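Local coordinates for protein mandelate racemase/muconate lactonizing enzyme (PDB 2OG9) that probably works as a mandelate racemase-like member of the enolase superfamily, interconverting the two enantiomers of a 2-hydroxy acid, at residues Pro221-Ile229 with Leu253-Ile261; Tyr245-Ala254 with Glu272-Asp283. All coordinates share one frame; numbering follows the deposited sequence.

Interaction 1: residues Pro221-Ile229 with Leu253-Ile261; sequences PTAQRMCRI and LALQFDTPI. With CA (calcium ion), chain C.
The Phe257 ring, buried between two helices, has Cys227 CB over one face, 3.7 Å from the centroid in a CH-pi contact, and Gln256 CG over the centre of the opposite face. Its outer carbons reach further into helix 220-230: CZ lies 3.4 Å from Gln224 O, and CE1 sits over the centre of one face of the Arg228 guanidinium, 3.4 Å from CZ of that arginine. The two planes stand 58° apart, the ring carbon CE1 resting on the guanidinium face; the Gln256 amide comes to the guanidinium edge. Arg228 gets there with CG anti to the backbone N (chi1 -180°) and bends at the next two torsions. Nearer the start of both segments, Leu253 packs its CD1 4.0 Å from Ala223 CB. Arg228 and Gln224 both turn to Asp258 of a second subunit, which takes a salt bridge from Arg228 NE and a hydrogen bond from Gln224 NE2. With an alanine at Arg228, that aspartate would probably lose its charge partner and Phe257 CE1 its cover. The chemistry is thus divided: CH-pi and guanidinium contacts hold the ring, Phe257 O and Ala254 O bind the calcium ion, and the arginine's charge serves the neighbouring subunit's aspartate.

Interaction 2: residues Tyr245-Ala254 with Glu272-Asp283; sequences YDHEGHAALA and EHGDLIRHRAAD. With CA (calcium ion), chain C.
His247 meets residues 272-283 along its whole side chain, beginning at CB, which stands over the face of the His279 ring, 3.6 Å from the centroid and 12° off the normal, a CH-pi contact. With CG anti to the carbonyl carbon (chi1 -62°), the imidazole reaches on toward Asp275 and Leu276. ND1 donates to Asp275 OD2 at 2.8 Å; the acceptor lies in the ring plane, but the bond is bent (134°) and arrives from above the carboxylate plane. CE1 lies beside the same carboxylate, 3.2 Å from Asp275 OD2. CD2 and NE2 run past Leu276, whose CB is 3.9 Å from NE2 and whose CA covers the ring centre, while Tyr245 O lies over the opposite face. The partners are themselves fixed: Asp275 OD1 holds Arg278 NH2 in a salt bridge, and His279 ND1 bonds to Asp275 O at 2.9 Å. A water joins His279 NE2 to Glu248 OE2. At one end, Tyr245 OH donates to Glu272 OE2 at 2.9 Å, while Glu272 OE1 accepts from Thr268 N. At the other, the Schellman turn at Arg280 brings Ala281 against Ala251, their CA atoms 3.9 Å apart, and both oxygens of Asp283 accept from waters bound to the calcium ion, OD2 also accepting from Ile261 N. These two neighbouring helices of the beta/alpha barrel thus join through small residues at the turn and histidines further along. Buried His247 NE2 has no partner, which is consistent with a neutral ring protonated at ND1.

How the interactions relate
From the N terminus, helix 220-230 comes first, and interaction 1 closes the loop that runs from it through strand 238-239 to the far end of helix 247-256. Interaction 2 starts inside that loop, at the beginning of the same helix, and closes a second one through strand 261-263 onto helix 270-278. The two loops therefore cross rather than nest, sharing Leu253 and Ala254. Together they tie three successive outer helices of the TIM barrel side by side, with helix 247-256 in the middle. Where the chain enters strand 261-263 the contacts touch directly: Ile261 N probably donates to Asp283 OD2 at 2.8 Å, close to the calcium ion that both adjoin.

Interaction 1: residues Pro221-Ile229 with Leu253-Ile261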
loop_
_atom_site.group_PDB
_atom_site.type_symbol
_atom_site.label_atom_id
_atom_site.label_comp_id
_atom_site.label_asym_id
_atom_site.label_seq_id
_atom_site.Cartn_x
_atom_site.Cartn_y
_atom_site.Cartn_z
ATOM N N PRO A 221 14.732 19.541 10.732
ATOM C CA PRO A 221 16.149 19.311 11.026
ATOM C C PRO A 221 16.496 19.553 12.502
ATOM O O PRO A 221 17.170 18.741 13.134
ATOM C CB PRO A 221 16.856 20.300 10.101
ATOM C CG PRO A 221 15.954 20.339 8.915
ATOM C CD PRO A 221 14.580 20.429 9.566
ATOM N N THR A 222 16.029 20.670 13.048
ATOM C CA THR A 222 16.320 20.995 14.441
ATOM C C THR A 222 15.677 19.988 15.395
ATOM O O THR A 222 16.318 19.522 16.337
ATOM C CB THR A 222 15.849 22.424 14.790
ATOM O OG1 THR A 222 16.465 23.360 13.895
ATOM C CG2 THR A 222 16.244 22.787 16.215
ATOM N N ALA A 223 14.416 19.642 15.145
ATOM C CA ALA A 223 13.724 18.677 15.998
ATOM C C ALA A 223 14.488 17.361 16.005
ATOM O O ALA A 223 14.622 16.713 17.042
ATOM C CB ALA A 223 12.299 18.450 15.496
ATOM N N GLN A 224 14.988 16.972 14.838
ATOM C CA GLN A 224 15.740 15.733 14.699
ATOM C C GLN A 224 16.956 15.719 15.625
ATOM O O GLN A 224 17.194 14.744 16.336
ATOM C CB GLN A 224 16.201 15.570 13.249
ATOM C CG GLN A 224 16.762 14.199 12.911
ATOM C CD GLN A 224 15.687 13.128 12.859
ATOM O OE1 GLN A 224 14.537 13.408 12.522
ATOM N NE2 GLN A 224 16.061 11.893 13.170
ATOM N N ARG A 225 17.719 16.808 15.612
ATOM C CA ARG A 225 18.919 16.922 16.439
ATOM C C ARG A 225 18.614 17.018 17.934
ATOM O O ARG A 225 19.302 16.403 18.748
ATOM C CB ARG A 225 19.755 18.135 16.003
ATOM C CG ARG A 225 20.802 17.842 14.924
ATOM C CD ARG A 225 20.187 17.348 13.624
ATOM N NE ARG A 225 21.212 16.936 12.665
ATOM C CZ ARG A 225 21.799 17.746 11.787
ATOM N NH1 ARG A 225 21.462 19.028 11.726
ATOM N NH2 ARG A 225 22.742 17.276 10.979
HETATM N N MSE A 226 17.590 17.784 18.296
HETATM C CA MSE A 226 17.223 17.934 19.704
HETATM C C MSE A 226 16.676 16.640 20.301
HETATM O O MSE A 226 16.990 16.301 21.443
HETATM C CB MSE A 226 16.198 19.055 19.879
HETATM C CG MSE A 226 16.752 20.442 19.599
HETATM SE SE MSE A 226 18.297 20.852 20.704
HETATM C CE MSE A 226 17.379 21.538 22.269
ATOM N N CYS A 227 15.855 15.919 19.541
ATOM C CA CYS A 227 15.315 14.662 20.043
ATOM C C CYS A 227 16.466 13.691 20.279
ATOM O O CYS A 227 16.482 12.960 21.269
ATOM C CB CYS A 227 14.313 14.061 19.051
ATOM S SG CYS A 227 12.720 14.925 18.984
ATOM N N ARG A 228 17.432 13.694 19.363
ATOM C CA ARG A 228 18.600 12.825 19.472
ATOM C C ARG A 228 19.313 13.068 20.802
ATOM O O ARG A 228 19.634 12.132 21.531
ATOM C CB ARG A 228 19.566 13.105 18.315
ATOM C CG ARG A 228 20.830 12.249 18.319
ATOM C CD ARG A 228 20.506 10.773 18.149
ATOM N NE ARG A 228 19.905 10.495 16.847
ATOM C CZ ARG A 228 19.326 9.342 16.523
ATOM N NH1 ARG A 228 19.270 8.355 17.410
ATOM N NH2 ARG A 228 18.793 9.178 15.318
ATOM N N ILE A 229 19.553 14.337 21.104
ATOM C CA ILE A 229 20.236 14.723 22.330
ATOM C C ILE A 229 19.441 14.348 23.580
ATOM O O ILE A 229 20.011 13.880 24.562
ATOM C CB ILE A 229 20.510 16.244 22.343
ATOM C CG1 ILE A 229 21.401 16.619 21.154
ATOM C CG2 ILE A 229 21.178 16.644 23.651
ATOM C CD1 ILE A 229 21.511 18.110 20.912
ATOM N N LEU A 253 9.605 11.305 13.475
ATOM C CA LEU A 253 10.297 11.411 14.750
ATOM C C LEU A 253 9.927 10.236 15.656
ATOM O O LEU A 253 10.792 9.626 16.280
ATOM C CB LEU A 253 9.941 12.736 15.432
ATOM C CG LEU A 253 10.556 13.984 14.794
ATOM C CD1 LEU A 253 9.887 15.236 15.332
ATOM C CD2 LEU A 253 12.053 14.001 15.071
ATOM N N ALA A 254 8.638 9.913 15.719
ATOM C CA ALA A 254 8.169 8.812 16.557
ATOM C C ALA A 254 8.739 7.464 16.120
ATOM O O ALA A 254 9.005 6.595 16.947
ATOM C CB ALA A 254 6.638 8.761 16.547
ATOM N N LEU A 255 8.927 7.282 14.818
ATOM C CA LEU A 255 9.463 6.021 14.322
ATOM C C LEU A 255 10.940 5.878 14.675
ATOM O O LEU A 255 11.407 4.792 15.004
ATOM C CB LEU A 255 9.288 5.929 12.797
ATOM C CG LEU A 255 9.858 4.681 12.110
ATOM C CD1 LEU A 255 9.205 3.438 12.687
ATOM C CD2 LEU A 255 9.618 4.754 10.600
ATOM N N GLN A 256 11.656 6.994 14.623
ATOM C CA GLN A 256 13.090 7.031 14.885
ATOM C C GLN A 256 13.510 6.986 16.351
ATOM O O GLN A 256 14.439 6.262 16.715
ATOM C CB GLN A 256 13.677 8.297 14.235
ATOM C CG GLN A 256 15.174 8.536 14.448
ATOM C CD GLN A 256 16.045 7.467 13.811
ATOM O OE1 GLN A 256 15.796 7.038 12.680
ATOM N NE2 GLN A 256 17.079 7.040 14.528
ATOM N N PHE A 257 12.818 7.739 17.198
ATOM C CA PHE A 257 13.207 7.826 18.600
ATOM C C PHE A 257 12.446 7.021 19.649
ATOM O O PHE A 257 11.256 6.735 19.504
ATOM C CB PHE A 257 13.220 9.305 18.990
ATOM C CG PHE A 257 14.153 10.137 18.154
ATOM C CD1 PHE A 257 15.530 10.059 18.342
ATOM C CD2 PHE A 257 13.658 10.981 17.162
ATOM C CE1 PHE A 257 16.406 10.813 17.557
ATOM C CE2 PHE A 257 14.520 11.737 16.371
ATOM C CZ PHE A 257 15.900 11.652 16.568
ATOM N N ASP A 258 13.160 6.653 20.712
ATOM C CA ASP A 258 12.583 5.900 21.824
ATOM C C ASP A 258 11.632 6.800 22.605
ATOM O O ASP A 258 10.566 6.371 23.043
ATOM C CB ASP A 258 13.678 5.419 22.783
ATOM C CG ASP A 258 14.509 4.284 22.216
ATOM O OD1 ASP A 258 14.151 3.736 21.151
ATOM O OD2 ASP A 258 15.525 3.930 22.858
ATOM N N THR A 259 12.043 8.051 22.789
ATOM C CA THR A 259 11.241 9.021 23.531
ATOM C C THR A 259 9.889 9.271 22.874
ATOM O O THR A 259 9.808 9.574 21.683
ATOM C CB THR A 259 11.964 10.374 23.644
ATOM O OG1 THR A 259 13.254 10.175 24.237
ATOM C CG2 THR A 259 11.157 11.339 24.515
ATOM N N PRO A 260 8.804 9.143 23.649
ATOM C CA PRO A 260 7.468 9.370 23.102
ATOM C C PRO A 260 7.306 10.798 22.595
ATOM O O PRO A 260 7.863 11.740 23.165
ATOM C CB PRO A 260 6.556 9.093 24.292
ATOM C CG PRO A 260 7.306 8.021 25.034
ATOM C CD PRO A 260 8.729 8.535 24.989
ATOM N N ILE A 261 6.555 10.937 21.512
ATOM C CA ILE A 261 6.254 12.229 20.927
ATOM C C ILE A 261 4.803 12.491 21.295
ATOM O O ILE A 261 3.950 11.617 21.147
ATOM C CB ILE A 261 6.387 12.197 19.398
ATOM C CG1 ILE A 261 7.828 11.848 19.024
ATOM C CG2 ILE A 261 5.951 13.543 18.797
ATOM C CD1 ILE A 261 8.864 12.788 19.626
HETATM CA CA CA C . 9.204 5.574 18.988
HETATM O O HOH W 1 10.676 4.023 17.953
HETATM O O HOH W 2 9.229 4.957 21.225
HETATM O O HOH W 3 8.456 7.783 19.764
HETATM O O HOH W 4 6.810 5.512 18.626
HETATM O O HOH W 5 8.507 3.239 18.638
#

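Interaction 2: residues Tyr245-Ala254 with Glu272-Asp283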
loop_
_atom_site.group_PDB
_atom_site.type_symbol
_atom_site.label_atom_id
_atom_site.label_comp_id
_atom_site.label_asym_id
_atom_site.label_seq_id
_atom_site.Cartn_x
_atom_site.Cartn_y
_atom_site.Cartn_z
ATOM N N TYR A 245 0.507 20.715 12.525
ATOM C CA TYR A 245 -0.035 20.055 11.345
ATOM C C TYR A 245 0.943 19.234 10.512
ATOM O O TYR A 245 0.557 18.665 9.492
ATOM C CB TYR A 245 -0.746 21.095 10.474
ATOM C CG TYR A 245 -2.022 21.584 11.118
ATOM C CD1 TYR A 245 -3.216 20.888 10.951
ATOM C CD2 TYR A 245 -2.017 22.683 11.978
ATOM C CE1 TYR A 245 -4.373 21.264 11.631
ATOM C CE2 TYR A 245 -3.169 23.069 12.664
ATOM C CZ TYR A 245 -4.340 22.352 12.487
ATOM O OH TYR A 245 -5.476 22.703 13.176
ATOM N N ASP A 246 2.199 19.162 10.945
ATOM C CA ASP A 246 3.202 18.385 10.221
ATOM C C ASP A 246 3.137 16.933 10.698
ATOM O O ASP A 246 4.010 16.460 11.421
ATOM C CB ASP A 246 4.601 18.959 10.462
ATOM C CG ASP A 246 5.658 18.276 9.620
ATOM O OD1 ASP A 246 5.281 17.425 8.785
ATOM O OD2 ASP A 246 6.860 18.586 9.788
ATOM N N HIS A 247 2.093 16.232 10.277
ATOM C CA HIS A 247 1.874 14.845 10.675
ATOM C C HIS A 247 2.969 13.882 10.217
ATOM O O HIS A 247 3.381 12.998 10.974
ATOM C CB HIS A 247 0.503 14.395 10.168
ATOM C CG HIS A 247 -0.635 15.177 10.751
ATOM N ND1 HIS A 247 -1.860 15.297 10.126
ATOM C CD2 HIS A 247 -0.736 15.870 11.910
ATOM C CE1 HIS A 247 -2.663 16.030 10.874
ATOM N NE2 HIS A 247 -2.006 16.391 11.963
ATOM N N GLU A 248 3.435 14.042 8.980
ATOM C CA GLU A 248 4.500 13.186 8.471
ATOM C C GLU A 248 5.761 13.427 9.289
ATOM O O GLU A 248 6.489 12.486 9.613
ATOM C CB GLU A 248 4.795 13.491 7.002
ATOM C CG GLU A 248 3.834 12.853 6.024
ATOM C CD GLU A 248 4.282 13.028 4.583
ATOM O OE1 GLU A 248 5.461 12.737 4.285
ATOM O OE2 GLU A 248 3.452 13.449 3.748
ATOM N N GLY A 249 6.012 14.696 9.607
ATOM C CA GLY A 249 7.182 15.055 10.390
ATOM C C GLY A 249 7.166 14.399 11.757
ATOM O O GLY A 249 8.163 13.814 12.187
ATOM N N HIS A 250 6.029 14.490 12.442
ATOM C CA HIS A 250 5.895 13.890 13.763
ATOM C C HIS A 250 6.010 12.370 13.694
ATOM O O HIS A 250 6.652 11.758 14.540
ATOM C CB HIS A 250 4.551 14.284 14.399
ATOM C CG HIS A 250 4.520 15.681 14.937
ATOM N ND1 HIS A 250 5.378 16.123 15.922
ATOM C CD2 HIS A 250 3.723 16.733 14.637
ATOM C CE1 HIS A 250 5.109 17.385 16.206
ATOM N NE2 HIS A 250 4.108 17.779 15.439
ATOM N N ALA A 251 5.397 11.760 12.684
ATOM C CA ALA A 251 5.453 10.304 12.535
ATOM C C ALA A 251 6.894 9.837 12.347
ATOM O O ALA A 251 7.292 8.795 12.873
ATOM C CB ALA A 251 4.599 9.859 11.343
ATOM N N ALA A 252 7.672 10.606 11.589
ATOM C CA ALA A 252 9.072 10.265 11.340
ATOM C C ALA A 252 9.870 10.305 12.643
ATOM O O ALA A 252 10.717 9.450 12.890
ATOM C CB ALA A 252 9.677 11.228 10.317
ATOM N N LEU A 253 9.605 11.305 13.475
ATOM C CA LEU A 253 10.297 11.411 14.750
ATOM C C LEU A 253 9.927 10.236 15.656
ATOM O O LEU A 253 10.792 9.626 16.280
ATOM C CB LEU A 253 9.941 12.736 15.432
ATOM C CG LEU A 253 10.556 13.984 14.794
ATOM C CD1 LEU A 253 9.887 15.236 15.332
ATOM C CD2 LEU A 253 12.053 14.001 15.071
ATOM N N ALA A 254 8.638 9.913 15.719
ATOM C CA ALA A 254 8.169 8.812 16.557
ATOM C C ALA A 254 8.739 7.464 16.120
ATOM O O ALA A 254 9.005 6.595 16.947
ATOM C CB ALA A 254 6.638 8.761 16.547
ATOM N N GLU A 272 -9.252 16.057 12.405
ATOM C CA GLU A 272 -7.827 16.384 12.439
ATOM C C GLU A 272 -7.057 15.365 13.281
ATOM O O GLU A 272 -5.942 14.979 12.928
ATOM C CB GLU A 272 -7.596 17.792 13.004
ATOM C CG GLU A 272 -8.267 18.914 12.214
ATOM C CD GLU A 272 -7.801 20.292 12.660
ATOM O OE1 GLU A 272 -7.722 20.523 13.882
ATOM O OE2 GLU A 272 -7.516 21.145 11.788
ATOM N N HIS A 273 -7.648 14.941 14.397
ATOM C CA HIS A 273 -7.012 13.951 15.263
ATOM C C HIS A 273 -6.953 12.621 14.530
ATOM O O HIS A 273 -6.006 11.845 14.693
ATOM C CB HIS A 273 -7.800 13.793 16.570
ATOM C CG HIS A 273 -7.467 14.826 17.597
ATOM N ND1 HIS A 273 -6.384 14.711 18.444
ATOM C CD2 HIS A 273 -8.038 16.021 17.879
ATOM C CE1 HIS A 273 -6.302 15.791 19.200
ATOM N NE2 HIS A 273 -7.295 16.602 18.877
ATOM N N GLY A 274 -7.970 12.364 13.716
ATOM C CA GLY A 274 -8.003 11.129 12.958
ATOM C C GLY A 274 -6.848 11.088 11.975
ATOM O O GLY A 274 -6.231 10.046 11.775
ATOM N N ASP A 275 -6.545 12.231 11.370
ATOM C CA ASP A 275 -5.462 12.309 10.399
ATOM C C ASP A 275 -4.133 12.064 11.109
ATOM O O ASP A 275 -3.282 11.317 10.627
ATOM C CB ASP A 275 -5.473 13.682 9.721
ATOM C CG ASP A 275 -4.692 13.697 8.420
ATOM O OD1 ASP A 275 -4.914 12.795 7.582
ATOM O OD2 ASP A 275 -3.865 14.616 8.233
ATOM N N LEU A 276 -3.971 12.691 12.270
ATOM C CA LEU A 276 -2.766 12.538 13.074
ATOM C C LEU A 276 -2.583 11.057 13.433
ATOM O O LEU A 276 -1.481 10.505 13.328
ATOM C CB LEU A 276 -2.899 13.397 14.340
ATOM C CG LEU A 276 -1.739 13.500 15.331
ATOM C CD1 LEU A 276 -2.007 14.632 16.326
ATOM C CD2 LEU A 276 -1.572 12.180 16.059
ATOM N N ILE A 277 -3.675 10.415 13.837
ATOM C CA ILE A 277 -3.655 9.003 14.216
ATOM C C ILE A 277 -3.372 8.108 13.009
ATOM O O ILE A 277 -2.702 7.087 13.136
ATOM C CB ILE A 277 -5.002 8.595 14.872
ATOM C CG1 ILE A 277 -5.144 9.307 16.225
ATOM C CG2 ILE A 277 -5.084 7.072 15.035
ATOM C CD1 ILE A 277 -6.512 9.122 16.891
ATOM N N ARG A 278 -3.881 8.494 11.844
ATOM C CA ARG A 278 -3.658 7.721 10.626
ATOM C C ARG A 278 -2.162 7.695 10.302
ATOM O O ARG A 278 -1.633 6.686 9.837
ATOM C CB ARG A 278 -4.447 8.338 9.466
ATOM C CG ARG A 278 -4.354 7.573 8.151
ATOM C CD ARG A 278 -5.317 8.152 7.117
ATOM N NE ARG A 278 -4.967 9.515 6.722
ATOM C CZ ARG A 278 -3.946 9.827 5.929
ATOM N NH1 ARG A 278 -3.168 8.873 5.437
ATOM N NH2 ARG A 278 -3.701 11.095 5.626
ATOM N N HIS A 279 -1.480 8.809 10.561
ATOM C CA HIS A 279 -0.044 8.913 10.314
ATOM C C HIS A 279 0.795 8.261 11.415
ATOM O O HIS A 279 2.007 8.104 11.254
ATOM C CB HIS A 279 0.394 10.382 10.231
ATOM C CG HIS A 279 0.042 11.065 8.947
ATOM N ND1 HIS A 279 -1.249 11.416 8.618
ATOM C CD2 HIS A 279 0.821 11.493 7.925
ATOM C CE1 HIS A 279 -1.249 12.033 7.449
ATOM N NE2 HIS A 279 -0.006 12.092 7.008
ATOM N N ARG A 280 0.159 7.890 12.525
ATOM C CA ARG A 280 0.874 7.323 13.671
ATOM C C ARG A 280 1.881 8.401 14.081
ATOM O O ARG A 280 3.061 8.137 14.291
ATOM C CB ARG A 280 1.590 6.024 13.283
ATOM C CG ARG A 280 0.635 4.921 12.846
ATOM C CD ARG A 280 1.361 3.656 12.391
ATOM N NE ARG A 280 2.165 3.061 13.456
ATOM C CZ ARG A 280 2.611 1.807 13.446
ATOM N NH1 ARG A 280 2.328 1.007 12.425
ATOM N NH2 ARG A 280 3.339 1.353 14.459
ATOM N N ALA A 281 1.376 9.624 14.200
ATOM C CA ALA A 281 2.191 10.782 14.524
ATOM C C ALA A 281 2.318 11.112 16.006
ATOM O O ALA A 281 2.980 12.086 16.366
ATOM C CB ALA A 281 1.651 11.996 13.776
ATOM N N ALA A 282 1.699 10.317 16.871
ATOM C CA ALA A 282 1.786 10.600 18.301
ATOM C C ALA A 282 1.690 9.379 19.202
ATOM O O ALA A 282 0.801 8.542 19.048
ATOM C CB ALA A 282 0.711 11.604 18.690
ATOM N N ASP A 283 2.617 9.294 20.149
ATOM C CA ASP A 283 2.639 8.207 21.119
ATOM C C ASP A 283 1.612 8.591 22.185
ATOM O O ASP A 283 0.863 7.743 22.678
ATOM C CB ASP A 283 4.037 8.089 21.710
ATOM C CG ASP A 283 5.059 7.671 20.673
ATOM O OD1 ASP A 283 4.999 6.508 20.225
ATOM O OD2 ASP A 283 5.904 8.509 20.294
HETATM CA CA CA C . 9.204 5.574 18.988
HETATM O O HOH W 6 0.869 12.590 4.607
HETATM O O HOH W 7 5.452 6.859 13.536
HETATM O O HOH W 4 6.810 5.512 18.626
HETATM O O HOH W 3 8.456 7.783 19.764
HETATM O O HOH W 5 8.507 3.239 18.638
HETATM O O HOH W 2 9.229 4.957 21.225
HETATM O O HOH W 1 10.676 4.023 17.953
#